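Local coordinates for protein 2-dehydro-3-deoxy-D-arabinonate dehydratase (Sulfolobus solfataricus, PDB 2Q18) that catalyses the magnesium-dependent dehydration of 2-dehydro-3-deoxy-D-arabinonate to 2,5-dioxopentanoate, a step in the pentose oxidation pathway that leads to 2-oxoglutarate, at residues S21-L26 and D46-I51; P73-G78 and N244-G249; E138-E143 and D163-R168; N202-D207 and R230-E235. All blocks are in the same frame, centred on the assembly; numbering follows the deposited sequence.

Contact 1: residues S21-L26 and D46-I51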
loop_
_atom_site.group_PDB
_atom_site.type_symbol
_atom_site.label_atom_id
_atom_site.label_comp_id
_atom_site.label_asym_id
_atom_site.label_seq_id
_atom_site.Cartn_x
_atom_site.Cartn_y
_atom_site.Cartn_z
ATOM N N SER A 21 28.393 20.832 -9.662
ATOM C CA SER A 21 27.195 21.656 -9.442
ATOM C C SER A 21 25.944 21.219 -10.224
ATOM O O SER A 21 24.909 21.890 -10.162
ATOM C CB SER A 21 27.494 23.146 -9.673
ATOM O OG SER A 21 28.556 23.579 -8.838
ATOM N N THR A 22 26.035 20.106 -10.951
ATOM C CA THR A 22 24.858 19.541 -11.615
ATOM C C THR A 22 23.945 18.872 -10.586
ATOM O O THR A 22 24.414 18.195 -9.663
ATOM C CB THR A 22 25.220 18.533 -12.733
ATOM O OG1 THR A 22 25.955 17.438 -12.178
ATOM C CG2 THR A 22 26.054 19.199 -13.829
ATOM N N ILE A 23 22.641 19.074 -10.750
ATOM C CA ILE A 23 21.653 18.544 -9.817
ATOM C C ILE A 23 20.847 17.414 -10.453
ATOM O O ILE A 23 20.325 17.555 -11.566
ATOM C CB ILE A 23 20.735 19.665 -9.274
ATOM C CG1 ILE A 23 21.579 20.686 -8.498
ATOM C CG2 ILE A 23 19.623 19.095 -8.383
ATOM C CD1 ILE A 23 20.879 21.966 -8.216
ATOM N N ILE A 24 20.768 16.294 -9.737
ATOM C CA ILE A 24 20.031 15.115 -10.181
ATOM C C ILE A 24 18.788 14.890 -9.314
ATOM O O ILE A 24 18.872 14.872 -8.084
ATOM C CB ILE A 24 20.929 13.847 -10.154
ATOM C CG1 ILE A 24 22.172 14.052 -11.030
ATOM C CG2 ILE A 24 20.145 12.603 -10.611
ATOM C CD1 ILE A 24 23.160 12.895 -10.988
ATOM N N ARG A 25 17.637 14.742 -9.962
ATOM C CA ARG A 25 16.420 14.317 -9.279
ATOM C C ARG A 25 16.455 12.802 -9.129
ATOM O O ARG A 25 16.561 12.074 -10.124
ATOM C CB ARG A 25 15.182 14.743 -10.062
ATOM C CG ARG A 25 13.878 14.213 -9.493
ATOM C CD ARG A 25 12.713 14.974 -10.059
ATOM N NE ARG A 25 11.440 14.365 -9.694
ATOM C CZ ARG A 25 10.271 14.994 -9.745
ATOM N NH1 ARG A 25 10.206 16.266 -10.136
ATOM N NH2 ARG A 25 9.164 14.354 -9.397
ATOM N N LEU A 26 16.363 12.337 -7.886
ATOM C CA LEU A 26 16.518 10.920 -7.572
ATOM C C LEU A 26 15.280 10.097 -7.895
ATOM O O LEU A 26 14.152 10.534 -7.654
ATOM C CB LEU A 26 16.892 10.734 -6.097
ATOM C CG LEU A 26 18.193 11.374 -5.599
ATOM C CD1 LEU A 26 18.485 10.906 -4.183
ATOM C CD2 LEU A 26 19.357 11.047 -6.514
ATOM N N ASP A 46 17.430 11.791 -13.087
ATOM C CA ASP A 46 17.608 12.695 -14.221
ATOM C C ASP A 46 18.207 14.023 -13.785
ATOM O O ASP A 46 17.863 14.546 -12.718
ATOM C CB ASP A 46 16.269 12.979 -14.905
ATOM C CG ASP A 46 15.616 11.732 -15.471
ATOM O OD1 ASP A 46 16.335 10.829 -15.954
ATOM O OD2 ASP A 46 14.372 11.670 -15.445
ATOM N N ARG A 47 19.087 14.571 -14.621
ATOM C CA ARG A 47 19.606 15.912 -14.402
ATOM C C ARG A 47 18.478 16.918 -14.572
ATOM O O ARG A 47 17.754 16.896 -15.573
ATOM C CB ARG A 47 20.763 16.236 -15.358
ATOM C CG ARG A 47 21.268 17.676 -15.220
ATOM C CD ARG A 47 22.467 17.967 -16.104
ATOM N NE ARG A 47 22.997 19.308 -15.851
ATOM C CZ ARG A 47 22.651 20.402 -16.526
ATOM N NH1 ARG A 47 23.194 21.571 -16.208
ATOM N NH2 ARG A 47 21.768 20.336 -17.520
ATOM N N VAL A 48 18.330 17.786 -13.577
ATOM C CA VAL A 48 17.308 18.820 -13.600
ATOM C C VAL A 48 17.920 20.217 -13.645
ATOM O O VAL A 48 19.024 20.446 -13.142
ATOM C CB VAL A 48 16.324 18.721 -12.390
ATOM C CG1 VAL A 48 15.439 17.492 -12.517
ATOM C CG2 VAL A 48 17.073 18.715 -11.059
ATOM N N THR A 49 17.197 21.135 -14.271
ATOM C CA THR A 49 17.524 22.551 -14.227
ATOM C C THR A 49 16.353 23.248 -13.543
ATOM O O THR A 49 15.255 22.686 -13.452
ATOM C CB THR A 49 17.755 23.132 -15.643
ATOM O OG1 THR A 49 16.562 22.989 -16.423
ATOM C CG2 THR A 49 18.899 22.406 -16.349
ATOM N N GLY A 50 16.583 24.455 -13.041
ATOM C CA GLY A 50 15.515 25.214 -12.395
ATOM C C GLY A 50 15.319 24.890 -10.925
ATOM O O GLY A 50 14.411 25.427 -10.287
ATOM N N ILE A 51 16.153 23.999 -10.392
ATOM C CA ILE A 51 16.206 23.769 -8.952
ATOM C C ILE A 51 17.391 24.568 -8.422
ATOM O O ILE A 51 18.554 24.195 -8.622
ATOM C CB ILE A 51 16.330 22.257 -8.576
ATOM C CG1 ILE A 51 15.205 21.425 -9.219
ATOM C CG2 ILE A 51 16.367 22.071 -7.054
ATOM C CD1 ILE A 51 13.785 21.870 -8.871
HETATM O O HOH W 1 21.593 20.597 -12.990
#
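The guanidinium of Arg47 meets Thr22 at its edge: Thr22 CB lies in its plane, and Arg47 NE approaches Thr22 CG2 to 3.7 Å as the two side chains cross at about a right angle. Arg47 belongs to an antiparallel beta ladder between strands 23-26 and 45-49, and Thr22 stands just before it. With CG anti to the backbone N (chi1 176°) and an extended chain beyond it, Arg47 reaches its group out beside the threonine methyl. The length of arginine suits this edge, because its NH2 goes on to Thr49 OG1 of the second subunit.

Ile24 and Arg47 share one face of the ladder. On the other are Ile23, Arg25, Asp46 and Val48. There the beta-branched chains pack closely, Ile23 CG2 touching Val48 CG2 at 3.7 Å, while Val48 CG1 rests against the CB of Arg25. The polar ends of Arg25 and Asp46 turn to the second subunit: Arg25 forms salt bridges with its Asp27 and Asp46, and Asp46 OD2 meets its Arg25 and Tyr15. Residues 47-49 also pair with a strand of that subunit, and the sheet runs on through the interface.

Backbone bonds join the strands. Arg25 N gives to Asp46 O at 2.8 Å, Asp46 N returns a longer bond to Arg25 O, and Val48 N reaches Ile23 O at 2.8 Å in a nearly straight bond (169°). Farther along the strands separate, and a water fills in, accepting from Ile23 N at 2.9 Å and donating to Val48 O at 2.6 Å.

Contact 2: residues P73-G78 and N244-G249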
loop_
_atom_site.group_PDB
_atom_site.type_symbol
_atom_site.label_atom_id
_atom_site.label_comp_id
_atom_site.label_asym_id
_atom_site.label_seq_id
_atom_site.Cartn_x
_atom_site.Cartn_y
_atom_site.Cartn_z
ATOM N N PRO A 73 15.250 9.637 9.329
ATOM C CA PRO A 73 16.083 8.626 9.982
ATOM C C PRO A 73 15.230 7.785 10.935
ATOM O O PRO A 73 14.622 8.334 11.857
ATOM C CB PRO A 73 17.108 9.460 10.754
ATOM C CG PRO A 73 16.395 10.748 11.054
ATOM C CD PRO A 73 15.422 10.976 9.927
ATOM N N PRO A 74 15.163 6.459 10.711
ATOM C CA PRO A 74 14.265 5.663 11.545
ATOM C C PRO A 74 14.616 5.764 13.028
ATOM O O PRO A 74 13.724 5.733 13.872
ATOM C CB PRO A 74 14.455 4.236 11.016
ATOM C CG PRO A 74 14.984 4.418 9.620
ATOM C CD PRO A 74 15.868 5.631 9.713
ATOM N N GLU A 75 15.905 5.913 13.328
ATOM C CA GLU A 75 16.369 6.119 14.696
ATOM C C GLU A 75 17.477 7.150 14.705
ATOM O O GLU A 75 18.266 7.230 13.760
ATOM C CB GLU A 75 16.880 4.805 15.317
ATOM C CG GLU A 75 15.805 3.733 15.445
ATOM C CD GLU A 75 16.297 2.438 16.088
ATOM O OE1 GLU A 75 17.445 2.384 16.586
ATOM O OE2 GLU A 75 15.512 1.472 16.094
ATOM N N VAL A 76 17.526 7.944 15.771
ATOM C CA VAL A 76 18.646 8.857 15.990
ATOM C C VAL A 76 19.250 8.575 17.357
ATOM O O VAL A 76 18.549 8.554 18.370
ATOM C CB VAL A 76 18.244 10.355 15.884
ATOM C CG1 VAL A 76 19.473 11.243 16.044
ATOM C CG2 VAL A 76 17.562 10.645 14.550
ATOM N N TRP A 77 20.557 8.349 17.363
ATOM C CA TRP A 77 21.299 8.084 18.583
ATOM C C TRP A 77 22.411 9.119 18.729
ATOM O O TRP A 77 22.864 9.713 17.747
ATOM C CB TRP A 77 21.912 6.680 18.539
ATOM C CG TRP A 77 20.910 5.554 18.611
ATOM C CD1 TRP A 77 20.103 5.104 17.604
ATOM C CD2 TRP A 77 20.633 4.727 19.748
ATOM N NE1 TRP A 77 19.337 4.046 18.045
ATOM C CE2 TRP A 77 19.644 3.794 19.357
ATOM C CE3 TRP A 77 21.134 4.675 21.059
ATOM C CZ2 TRP A 77 19.136 2.825 20.232
ATOM C CZ3 TRP A 77 20.628 3.715 21.929
ATOM C CH2 TRP A 77 19.641 2.800 21.508
ATOM N N GLY A 78 22.859 9.320 19.962
ATOM C CA GLY A 78 23.933 10.257 20.219
ATOM C C GLY A 78 25.035 9.670 21.068
ATOM O O GLY A 78 24.824 8.717 21.820
ATOM N N ASN A 244 22.341 -4.722 19.478
ATOM C CA ASN A 244 21.360 -3.662 19.281
ATOM C C ASN A 244 21.216 -3.345 17.797
ATOM O O ASN A 244 21.960 -2.530 17.260
ATOM C CB ASN A 244 21.774 -2.416 20.076
ATOM C CG ASN A 244 20.724 -1.317 20.047
ATOM O OD1 ASN A 244 19.519 -1.585 20.035
ATOM N ND2 ASN A 244 21.183 -0.065 20.051
ATOM N N PRO A 245 20.260 -4.005 17.124
ATOM C CA PRO A 245 20.093 -3.803 15.689
ATOM C C PRO A 245 19.600 -2.394 15.391
ATOM O O PRO A 245 18.745 -1.870 16.102
ATOM C CB PRO A 245 19.025 -4.837 15.304
ATOM C CG PRO A 245 18.269 -5.097 16.564
ATOM C CD PRO A 245 19.282 -4.966 17.668
ATOM N N ILE A 246 20.163 -1.784 14.354
ATOM C CA ILE A 246 19.718 -0.470 13.903
ATOM C C ILE A 246 19.261 -0.560 12.446
ATOM O O ILE A 246 19.841 -1.308 11.664
ATOM C CB ILE A 246 20.817 0.617 14.084
ATOM C CG1 ILE A 246 22.119 0.205 13.384
ATOM C CG2 ILE A 246 21.048 0.896 15.579
ATOM C CD1 ILE A 246 23.047 1.362 13.044
ATOM N N PRO A 247 18.194 0.174 12.087
ATOM C CA PRO A 247 17.742 0.179 10.695
ATOM C C PRO A 247 18.632 1.006 9.771
ATOM O O PRO A 247 19.390 1.861 10.240
ATOM C CB PRO A 247 16.341 0.791 10.782
ATOM C CG PRO A 247 16.351 1.597 12.030
ATOM C CD PRO A 247 17.326 0.981 12.969
ATOM N N ASP A 248 18.542 0.740 8.466
ATOM C CA ASP A 248 19.232 1.548 7.462
ATOM C C ASP A 248 18.762 3.002 7.564
ATOM O O ASP A 248 17.567 3.259 7.705
ATOM C CB ASP A 248 18.955 1.023 6.052
ATOM C CG ASP A 248 19.476 -0.390 5.834
ATOM O OD1 ASP A 248 20.556 -0.740 6.365
ATOM O OD2 ASP A 248 18.793 -1.145 5.115
ATOM N N GLY A 249 19.706 3.937 7.506
ATOM C CA GLY A 249 19.383 5.367 7.603
ATOM C C GLY A 249 19.416 5.911 9.021
ATOM O O GLY A 249 19.110 7.090 9.247
HETATM O O HOH W 2 16.310 -1.200 15.456
#
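The rings of Pro74 and Pro247 lie against each other, running in opposite senses, with Pro74 CB 3.4 Å from Pro247 CG, a close fit for two carbons. Two rigid rings suit such close packing, since neither can swing away. Pro74 CG also touches Asp248 O, and its neighbour Pro73 sets CB 3.4 Å from Gly249 O. Glycine suits the end of this loop: at its backbone angles (phi 91°) a CB would crowd the preceding carbonyl O and also press on Pro74 CD.

The side chain of Glu75 crosses that of Pro247 at about a right angle, with Glu75 CD 3.6 Å from Pro247 CD. Tip to tip, Trp77 and Asn244 bring CZ2 and ND2 to 3.5 Å, the ring and amide planes 72° apart.

The next shell fixes these groups. Trp77 NE1 donates to Glu75 OE1 at 2.9 Å in an almost straight bond (172°), with the oxygen in the indole plane. Glu75 OE2 accepts from a water that also donates to Pro245 O, and the same oxygen forms a salt bridge with Arg123 of the third subunit, whose NE meets Asn244 OD1. Phe117 stacks edge-to-face on Trp77, and the ND2 of Asn244 is bonded to Leu240 O of helix 233-241. Strand 76-80 pairs in parallel with strand 250-253, which the 244-249 loop enters.

No direct hydrogen bond joins the two segments, so van der Waals packing and a bridging water link them, while Glu75, gripped by an indole N-H, a water and a foreign arginine, is probably stabilised as a charged carboxylate.

Contact 3: residues E138-E143 and D163-R168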
loop_
_atom_site.group_PDB
_atom_site.type_symbol
_atom_site.label_atom_id
_atom_site.label_comp_id
_atom_site.label_asym_id
_atom_site.label_seq_id
_atom_site.Cartn_x
_atom_site.Cartn_y
_atom_site.Cartn_z
ATOM N N GLU A 138 14.892 26.114 31.676
ATOM C CA GLU A 138 15.352 27.498 31.782
ATOM C C GLU A 138 16.791 27.636 31.291
ATOM O O GLU A 138 17.386 28.714 31.386
ATOM C CB GLU A 138 15.224 28.003 33.228
ATOM C CG GLU A 138 13.808 28.437 33.627
ATOM C CD GLU A 138 12.878 27.268 33.959
ATOM O OE1 GLU A 138 13.287 26.371 34.731
ATOM O OE2 GLU A 138 11.726 27.256 33.459
ATOM N N TRP A 139 17.350 26.540 30.775
ATOM C CA TRP A 139 18.702 26.552 30.216
ATOM C C TRP A 139 18.909 25.456 29.160
ATOM O O TRP A 139 19.413 24.362 29.456
ATOM C CB TRP A 139 19.765 26.480 31.328
ATOM C CG TRP A 139 21.176 26.549 30.823
ATOM C CD1 TRP A 139 21.652 27.347 29.821
ATOM C CD2 TRP A 139 22.298 25.795 31.303
ATOM N NE1 TRP A 139 22.997 27.130 29.642
ATOM C CE2 TRP A 139 23.420 26.183 30.539
ATOM C CE3 TRP A 139 22.463 24.829 32.305
ATOM C CZ2 TRP A 139 24.692 25.637 30.741
ATOM C CZ3 TRP A 139 23.729 24.286 32.506
ATOM C CH2 TRP A 139 24.826 24.692 31.726
ATOM N N THR A 140 18.520 25.771 27.927
ATOM C CA THR A 140 18.665 24.856 26.802
ATOM C C THR A 140 19.751 25.355 25.864
ATOM O O THR A 140 19.749 26.522 25.464
ATOM C CB THR A 140 17.324 24.684 26.046
ATOM O OG1 THR A 140 16.404 23.964 26.873
ATOM C CG2 THR A 140 17.515 23.927 24.740
ATOM N N LEU A 141 20.682 24.466 25.526
ATOM C CA LEU A 141 21.753 24.792 24.603
ATOM C C LEU A 141 21.698 23.940 23.342
ATOM O O LEU A 141 21.282 22.781 23.396
ATOM C CB LEU A 141 23.118 24.612 25.275
ATOM C CG LEU A 141 23.494 25.542 26.434
ATOM C CD1 LEU A 141 24.894 25.194 26.935
ATOM C CD2 LEU A 141 23.413 27.007 26.011
ATOM N N PRO A 142 22.112 24.516 22.196
ATOM C CA PRO A 142 22.348 23.679 21.035
ATOM C C PRO A 142 23.694 22.985 21.196
ATOM O O PRO A 142 24.615 23.548 21.795
ATOM C CB PRO A 142 22.405 24.683 19.881
ATOM C CG PRO A 142 22.901 25.956 20.514
ATOM C CD PRO A 142 22.388 25.944 21.929
ATOM N N GLU A 143 23.797 21.764 20.690
ATOM C CA GLU A 143 25.065 21.056 20.684
ATOM C C GLU A 143 25.422 20.705 19.241
ATOM O O GLU A 143 24.828 19.798 18.653
ATOM C CB GLU A 143 25.014 19.829 21.604
ATOM C CG GLU A 143 24.637 20.177 23.053
ATOM C CD GLU A 143 24.729 19.003 24.026
ATOM O OE1 GLU A 143 24.605 19.245 25.247
ATOM O OE2 GLU A 143 24.918 17.845 23.584
ATOM N N ASP A 163 22.174 19.148 15.241
ATOM C CA ASP A 163 22.049 19.898 16.481
ATOM C C ASP A 163 21.360 19.001 17.499
ATOM O O ASP A 163 20.172 18.704 17.370
ATOM C CB ASP A 163 21.233 21.176 16.242
ATOM C CG ASP A 163 21.174 22.092 17.462
ATOM O OD1 ASP A 163 21.637 21.704 18.556
ATOM O OD2 ASP A 163 20.646 23.220 17.318
ATOM N N ASP A 164 22.115 18.569 18.505
ATOM C CA ASP A 164 21.558 17.826 19.630
ATOM C C ASP A 164 21.067 18.840 20.664
ATOM O O ASP A 164 21.804 19.219 21.576
ATOM C CB ASP A 164 22.617 16.867 20.217
ATOM C CG ASP A 164 22.135 16.116 21.462
ATOM O OD1 ASP A 164 20.971 16.284 21.887
ATOM O OD2 ASP A 164 22.940 15.349 22.035
ATOM N N VAL A 165 19.822 19.277 20.513
ATOM C CA VAL A 165 19.248 20.302 21.388
ATOM C C VAL A 165 19.023 19.706 22.782
ATOM O O VAL A 165 18.325 18.698 22.934
ATOM C CB VAL A 165 17.934 20.896 20.810
ATOM C CG1 VAL A 165 17.490 22.109 21.614
ATOM C CG2 VAL A 165 18.104 21.277 19.336
ATOM N N SER A 166 19.618 20.341 23.790
ATOM C CA SER A 166 19.718 19.744 25.122
ATOM C C SER A 166 19.277 20.680 26.245
ATOM O O SER A 166 19.810 21.784 26.385
ATOM C CB SER A 166 21.157 19.294 25.377
ATOM O OG SER A 166 21.650 18.523 24.299
ATOM N N ALA A 167 18.312 20.227 27.046
ATOM C CA ALA A 167 17.899 20.952 28.244
ATOM C C ALA A 167 18.933 20.724 29.346
ATOM O O ALA A 167 18.748 19.891 30.240
ATOM C CB ALA A 167 16.520 20.518 28.683
ATOM N N ARG A 168 20.030 21.471 29.257
ATOM C CA ARG A 168 21.188 21.290 30.127
ATOM C C ARG A 168 20.882 21.423 31.621
ATOM O O ARG A 168 21.543 20.789 32.447
ATOM C CB ARG A 168 22.312 22.248 29.720
ATOM C CG ARG A 168 22.955 21.941 28.367
ATOM C CD ARG A 168 23.860 20.698 28.408
ATOM N NE ARG A 168 24.735 20.691 29.581
ATOM C CZ ARG A 168 25.857 21.400 29.695
ATOM N NH1 ARG A 168 26.267 22.183 28.702
ATOM N NH2 ARG A 168 26.571 21.329 30.809
HETATM O O HOH W 3 26.036 21.717 25.835
#
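Backbone bonding between Leu141 and Ser166 sets the frame: Leu141 N gives to Ser166 O at 2.9 Å, and Ser166 N gives back to Leu141 O at 3.0 Å. Asp164 N donates to Glu143 O, and Glu143 N donates to a side chain, Asp163 OD1, at 3.0 Å in a bent bond (135°). Asp163 points its CG anti to the backbone N (chi1 -174°), and its two oxygens also lie close to the CB of Pro142, a residue with no N-H of its own. An alanine for Asp163 would probably leave the N-H of Glu143 without this acceptor and open a gap beside Pro142.

Aromatic and apolar contacts form the second group. Arg168 CB sits over one face of the Trp139 indole, 3.7 Å from the centroid of its six-membered ring, a CH-pi contact; the chain bends at chi2 and chi3, and Trp139 CH2 comes over one face of the guanidinium, toward its rim, the planes 46° apart. Midway along the contact, Thr140 CG2 packs on Val165 CG1 at 3.6 Å.

Polar side chains come third. Glu143 OE2 and Asp164 OD2, like-charged carboxylate oxygens 3.5 Å apart, share Lys182 NZ, while Asp164 OD1 has Lys118. Ser166 OG donates to Asp164 O at 2.8 Å from above the carbonyl plane and also meets Lys182. A water joins Glu143 OE1 to Arg168 NH1.

Carboxylates gathered on neighbouring strands of a beta hairpin make the magnesium site of this FAH-fold enzyme: Glu143, Asp164 and nearby Glu145, beside the substrate-binding Lys182.

Contact 4: residues N202-D207 and R230-E235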
loop_
_atom_site.group_PDB
_atom_site.type_symbol
_atom_site.label_atom_id
_atom_site.label_comp_id
_atom_site.label_asym_id
_atom_site.label_seq_id
_atom_site.Cartn_x
_atom_site.Cartn_y
_atom_site.Cartn_z
ATOM N N ASN A 202 38.775 13.418 5.223
ATOM C CA ASN A 202 39.136 13.188 6.614
ATOM C C ASN A 202 38.093 13.777 7.561
ATOM O O ASN A 202 38.047 14.997 7.753
ATOM C CB ASN A 202 40.528 13.762 6.909
ATOM C CG ASN A 202 41.066 13.349 8.274
ATOM O OD1 ASN A 202 40.391 12.680 9.059
ATOM N ND2 ASN A 202 42.298 13.754 8.560
ATOM N N PRO A 203 37.247 12.910 8.155
ATOM C CA PRO A 203 36.225 13.360 9.104
ATOM C C PRO A 203 36.819 13.980 10.366
ATOM O O PRO A 203 36.124 14.706 11.076
ATOM C CB PRO A 203 35.462 12.074 9.443
ATOM C CG PRO A 203 36.404 10.972 9.120
ATOM C CD PRO A 203 37.200 11.451 7.949
ATOM N N TYR A 204 38.094 13.699 10.629
ATOM C CA TYR A 204 38.778 14.227 11.810
ATOM C C TYR A 204 39.612 15.471 11.498
ATOM O O TYR A 204 40.534 15.821 12.237
ATOM C CB TYR A 204 39.609 13.130 12.492
ATOM C CG TYR A 204 38.772 11.933 12.890
ATOM C CD1 TYR A 204 38.866 10.729 12.194
ATOM C CD2 TYR A 204 37.861 12.017 13.944
ATOM C CE1 TYR A 204 38.085 9.630 12.551
ATOM C CE2 TYR A 204 37.077 10.931 14.306
ATOM C CZ TYR A 204 37.193 9.743 13.608
ATOM O OH TYR A 204 36.416 8.670 13.970
ATOM N N SER A 205 39.265 16.141 10.402
ATOM C CA SER A 205 39.857 17.427 10.051
ATOM C C SER A 205 38.800 18.355 9.447
ATOM O O SER A 205 38.892 18.751 8.285
ATOM C CB SER A 205 41.037 17.239 9.095
ATOM O OG SER A 205 41.765 18.446 8.974
ATOM N N LEU A 206 37.796 18.692 10.251
ATOM C CA LEU A 206 36.694 19.549 9.818
ATOM C C LEU A 206 36.416 20.616 10.866
ATOM O O LEU A 206 36.427 20.331 12.066
ATOM C CB LEU A 206 35.415 18.727 9.588
ATOM C CG LEU A 206 35.399 17.510 8.653
ATOM C CD1 LEU A 206 34.096 16.736 8.834
ATOM C CD2 LEU A 206 35.595 17.903 7.191
ATOM N N ASP A 207 36.154 21.837 10.410
ATOM C CA ASP A 207 35.802 22.929 11.314
ATOM C C ASP A 207 34.302 22.961 11.577
ATOM O O ASP A 207 33.501 22.911 10.645
ATOM C CB ASP A 207 36.276 24.274 10.755
ATOM C CG ASP A 207 37.790 24.404 10.755
ATOM O OD1 ASP A 207 38.401 24.308 11.848
ATOM O OD2 ASP A 207 38.370 24.603 9.662
ATOM N N ARG A 230 38.393 12.726 20.543
ATOM C CA ARG A 230 39.255 11.719 21.153
ATOM C C ARG A 230 38.630 10.329 21.027
ATOM O O ARG A 230 39.315 9.357 20.705
ATOM C CB ARG A 230 39.516 12.082 22.618
ATOM C CG ARG A 230 40.430 11.124 23.363
ATOM C CD ARG A 230 40.741 11.659 24.749
ATOM N NE ARG A 230 41.110 10.604 25.694
ATOM C CZ ARG A 230 40.244 9.912 26.431
ATOM N NH1 ARG A 230 38.937 10.143 26.337
ATOM N NH2 ARG A 230 40.684 8.978 27.264
ATOM N N ARG A 231 37.327 10.248 21.280
ATOM C CA ARG A 231 36.573 9.017 21.093
ATOM C C ARG A 231 36.129 8.916 19.635
ATOM O O ARG A 231 35.207 9.615 19.209
ATOM C CB ARG A 231 35.368 8.993 22.034
ATOM C CG ARG A 231 34.727 7.629 22.187
ATOM C CD ARG A 231 35.510 6.749 23.144
ATOM N NE ARG A 231 35.282 7.109 24.541
ATOM C CZ ARG A 231 35.448 6.275 25.561
ATOM N NH1 ARG A 231 35.213 6.687 26.800
ATOM N NH2 ARG A 231 35.839 5.024 25.340
ATOM N N LYS A 232 36.792 8.047 18.875
ATOM C CA LYS A 232 36.562 7.947 17.432
ATOM C C LYS A 232 35.183 7.380 17.066
ATOM O O LYS A 232 34.563 6.662 17.856
ATOM C CB LYS A 232 37.698 7.176 16.746
ATOM C CG LYS A 232 37.750 5.676 17.049
ATOM C CD LYS A 232 39.177 5.127 16.940
ATOM C CE LYS A 232 39.693 5.124 15.502
ATOM N NZ LYS A 232 40.981 4.385 15.372
ATOM N N ILE A 233 34.722 7.717 15.863
ATOM C CA ILE A 233 33.383 7.362 15.389
ATOM C C ILE A 233 33.197 5.844 15.278
ATOM O O ILE A 233 32.168 5.312 15.696
ATOM C CB ILE A 233 33.062 8.061 14.040
ATOM C CG1 ILE A 233 33.125 9.585 14.211
ATOM C CG2 ILE A 233 31.698 7.613 13.502
ATOM C CD1 ILE A 233 33.200 10.362 12.911
ATOM N N GLU A 234 34.200 5.169 14.719
ATOM C CA GLU A 234 34.247 3.705 14.619
ATOM C C GLU A 234 33.905 3.028 15.952
ATOM O O GLU A 234 33.113 2.089 15.989
ATOM C CB GLU A 234 35.633 3.270 14.122
ATOM C CG GLU A 234 35.915 1.768 14.137
ATOM C CD GLU A 234 37.378 1.430 13.822
ATOM O OE1 GLU A 234 38.279 2.238 14.154
ATOM O OE2 GLU A 234 37.628 0.344 13.249
ATOM N N GLU A 235 34.489 3.528 17.039
ATOM C CA GLU A 235 34.237 2.995 18.374
ATOM C C GLU A 235 32.817 3.306 18.846
ATOM O O GLU A 235 32.176 2.472 19.496
ATOM C CB GLU A 235 35.259 3.542 19.374
ATOM C CG GLU A 235 35.181 2.903 20.759
ATOM C CD GLU A 235 36.148 3.521 21.761
ATOM O OE1 GLU A 235 37.183 4.090 21.344
ATOM O OE2 GLU A 235 35.869 3.435 22.977
#
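Tyr204 carries its CG anti to the carbonyl carbon (chi1 -57°), and its chi2 of 107° sets the ring so that the N-H of Ile233 lies at its edge, in plane. Ile233 CG1 lies beside its backbone N, near the phenol oxygen. The bond that results, Ile233 N to Tyr204 OH, is 2.7 Å long, with the hydroxyl as acceptor. Around the same oxygen, Lys232 CB and Ile233 CB each come to 3.4 Å. Ile233 CD1 stands 4.1 Å from Tyr204 CZ. Tyrosine suits the place because it offers an oxygen acceptor at the end of a long flat spacer, while Ile233 supplies apolar packing beside it.

Tyr204 sits in a type I beta turn from Asn202 to Ser205, where Asn202 OD1 accepts from Tyr204 N at 3.0 Å, from above the carbonyl plane, which makes an Asx turn. Lys232 is the N-cap of helix 233-241, and the hydroxyl therefore meets an N-H of the first helical residue. A phenylalanine in place of Tyr204 would probably leave the N-H of Ile233 without this partner and the turn less firmly tied to the helix start. Pro203 CB adds a looser apolar touch, 4.5 Å from Ile233 CD1.

In the fold
Contact 3 supplies Glu143 and Asp164 of the magnesium site, and the other contacts lie at increasing remove from it. Contact 2 is closest, its nearest atoms about 5 Å from those of contact 3, and the side chain of Trp77 is about 9 Å from that of Asp164. Contact 4 starts helix 233-241, which leads into the 244-249 loop of contact 2; its Ile233 side chain is about 10 Å from that of Glu145. Contact 1 stands apart, its centre about 36 Å from that of contact 3, on the opposite side of the chain's centre. Contacts 1 and 2 each meet a different neighbouring subunit of the homotetramer, whereas no other chain touches contacts 3 and 4.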